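Local coordinates for uncharacterized protein ScGH5_18 (PDB 7LR8), which probably hydrolyses the Manβ1-4GlcNAc core disaccharide released during N-glycan breakdown, as a glycoside hydrolase of family GH5, subfamily 18, at residues 227-232 with 376-381. The protein carries 1 engineered substitution. Sequence-based numbering, arbitrary orientation.
Sequences VFNGTA and CAPGGA
The ring of P378 points its CG at N229 OD1 and T231 OG1 in the loop after (β/α)8 barrel strand 221-225, where an Asx turn at N229 leads into helix 231-235. P378 belongs to the type II β-turn A377-G380, closed by G380 N to A377 O and running into helix 381-391 of the C-terminal region. The side chains of N229 and T231 each cross the proline at roughly a right angle. CG of P378 sits 3.4 Å from T231 OG1 and 3.8 Å from N229 OD1, while its CB lies over the backbone at 4.0 Å from G230 C. In N229, chi1 of 67° places the amide between its own backbone N and carbonyl carbon, and chi2 near 2° turns OD1 toward T231. OD1 then accepts twice, from T231 N at 3.0 Å and from T231 OG1, and ND2 is held by D199. With an alanine here, T231 N and OG1 would probably lose their shared acceptor and D199 its amide partner, freeing the turn to shift against P378. Y203 and F383 also pack on the proline, and Y235 OH bonds G379 N. The residue preceding N229, F228, touches both bound sugars, NAG and BMA. The hydroxyl bond, T231 OG1 to N229 OD1, is 2.8 Å long and falls in the carbonyl plane on a lone pair, with a C=O...O angle of 134°.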
ATOM      1  N   VAL B 227      13.658 -12.579  21.287  1.00 18.38           N
ATOM      2  CA  VAL B 227      14.903 -12.311  22.010  1.00 19.00           C
ATOM      3  C   VAL B 227      15.902 -11.477  21.221  1.00 20.97           C
ATOM      4  O   VAL B 227      16.992 -11.202  21.736  1.00 23.39           O
ATOM      5  CB  VAL B 227      15.555 -13.630  22.481  1.00 19.82           C
ATOM      6  CG1 VAL B 227      14.625 -14.355  23.446  1.00 20.40           C
ATOM      7  CG2 VAL B 227      15.920 -14.529  21.314  1.00 20.95           C
ATOM      8  N   PHE B 228      15.567 -11.039  19.999  1.00 19.94           N
ATOM      9  CA  PHE B 228      16.391 -10.033  19.338  1.00 21.69           C
ATOM     10  C   PHE B 228      16.108  -8.625  19.855  1.00 21.36           C
ATOM     11  O   PHE B 228      16.671  -7.653  19.333  1.00 22.82           O
ATOM     12  CB  PHE B 228      16.217 -10.081  17.806  1.00 22.22           C
ATOM     13  CG  PHE B 228      14.788  -9.968  17.322  1.00 25.46           C
ATOM     14  CD1 PHE B 228      13.993  -8.875  17.648  1.00 24.14           C
ATOM     15  CD2 PHE B 228      14.255 -10.949  16.502  1.00 26.79           C
ATOM     16  CE1 PHE B 228      12.685  -8.780  17.189  1.00 26.58           C
ATOM     17  CE2 PHE B 228      12.957 -10.865  16.045  1.00 26.57           C
ATOM     18  CZ  PHE B 228      12.168  -9.772  16.380  1.00 26.23           C
ATOM     19  N   ASN B 229      15.272  -8.504  20.879  1.00 22.88           N
ATOM     20  CA  ASN B 229      14.870  -7.228  21.453  1.00 23.99           C
ATOM     21  C   ASN B 229      15.902  -6.649  22.418  1.00 26.92           C
ATOM     22  O   ASN B 229      15.555  -5.764  23.210  1.00 24.68           O
ATOM     23  CB  ASN B 229      13.530  -7.395  22.169  1.00 22.28           C
ATOM     24  CG  ASN B 229      13.623  -8.290  23.388  1.00 23.20           C
ATOM     25  OD1 ASN B 229      14.708  -8.780  23.753  1.00 22.42           O
ATOM     26  ND2 ASN B 229      12.487  -8.519  24.028  1.00 19.62           N
ATOM     27  N   GLY B 230      17.135  -7.163  22.407  1.00 23.11           N
ATOM     28  CA  GLY B 230      18.158  -6.789  23.360  1.00 25.11           C
ATOM     29  C   GLY B 230      18.511  -7.888  24.337  1.00 25.82           C
ATOM     30  O   GLY B 230      19.565  -7.816  24.980  1.00 26.44           O
ATOM     31  N   THR B 231      17.654  -8.906  24.461  1.00 23.12           N
ATOM     32  CA  THR B 231      17.907  -9.969  25.423  1.00 23.81           C
ATOM     33  C   THR B 231      19.119 -10.791  25.025  1.00 26.87           C
ATOM     34  O   THR B 231      20.056 -10.958  25.815  1.00 23.58           O
ATOM     35  CB  THR B 231      16.684 -10.875  25.551  1.00 19.70           C
ATOM     36  OG1 THR B 231      15.557 -10.114  26.022  1.00 20.35           O
ATOM     37  CG2 THR B 231      16.999 -12.002  26.522  1.00 23.38           C
ATOM     38  N   ALA B 232      19.116 -11.326  23.803  1.00 22.22           N
ATOM     39  CA  ALA B 232      20.263 -12.112  23.351  1.00 23.45           C
ATOM     40  C   ALA B 232      21.527 -11.264  23.274  1.00 26.59           C
ATOM     41  O   ALA B 232      22.622 -11.732  23.610  1.00 27.97           O
ATOM     42  CB  ALA B 232      19.965 -12.747  21.995  1.00 26.92           C
ATOM     43  N   CYS B 376      11.342  -3.068  33.214  1.00 22.33           N
ATOM     44  CA  CYS B 376      10.969  -4.412  32.805  1.00 24.02           C
ATOM     45  C   CYS B 376      11.712  -4.877  31.565  1.00 26.20           C
ATOM     46  O   CYS B 376      11.667  -6.073  31.252  1.00 22.97           O
ATOM     47  CB  CYS B 376       9.463  -4.484  32.540  1.00 24.33           C
ATOM     48  SG  CYS B 376       8.442  -4.110  33.983  1.00 25.68           S
ATOM     49  N   ALA B 377      12.375  -3.963  30.855  1.00 21.52           N
ATOM     50  CA  ALA B 377      13.055  -4.274  29.612  1.00 22.70           C
ATOM     51  C   ALA B 377      14.391  -4.948  29.893  1.00 23.34           C
ATOM     52  O   ALA B 377      14.891  -4.900  31.019  1.00 26.71           O
ATOM     53  CB  ALA B 377      13.278  -2.994  28.808  1.00 23.87           C
ATOM     54  N   PRO B 378      14.984  -5.594  28.889  1.00 24.34           N
ATOM     55  CA  PRO B 378      16.349  -6.113  29.055  1.00 28.44           C
ATOM     56  C   PRO B 378      17.281  -5.040  29.602  1.00 29.93           C
ATOM     57  O   PRO B 378      17.280  -3.897  29.144  1.00 29.24           O
ATOM     58  CB  PRO B 378      16.737  -6.538  27.634  1.00 35.09           C
ATOM     59  CG  PRO B 378      15.419  -6.911  26.996  1.00 30.30           C
ATOM     60  CD  PRO B 378      14.403  -5.965  27.582  1.00 26.49           C
ATOM     61  N   GLY B 379      18.077  -5.412  30.607  1.00 28.67           N
ATOM     62  CA  GLY B 379      18.907  -4.457  31.311  1.00 34.93           C
ATOM     63  C   GLY B 379      18.236  -3.784  32.490  1.00 32.86           C
ATOM     64  O   GLY B 379      18.935  -3.180  33.315  1.00 36.38           O
ATOM     65  N   GLY B 380      16.901  -3.885  32.604  1.00 29.82           N
ATOM     66  CA  GLY B 380      16.181  -3.221  33.669  1.00 26.99           C
ATOM     67  C   GLY B 380      16.189  -3.999  34.972  1.00 33.70           C
ATOM     68  O   GLY B 380      16.443  -5.206  35.013  1.00 27.92           O
ATOM     69  N   ALA B 381      15.884  -3.286  36.059  1.00 29.13           N
ATOM     70  CA  ALA B 381      16.028  -3.879  37.386  1.00 29.10           C
ATOM     71  C   ALA B 381      15.020  -4.998  37.613  1.00 28.06           C
ATOM     72  O   ALA B 381      15.337  -5.992  38.276  1.00 31.26           O
ATOM     73  CB  ALA B 381      15.890  -2.805  38.466  1.00 31.72           C
TER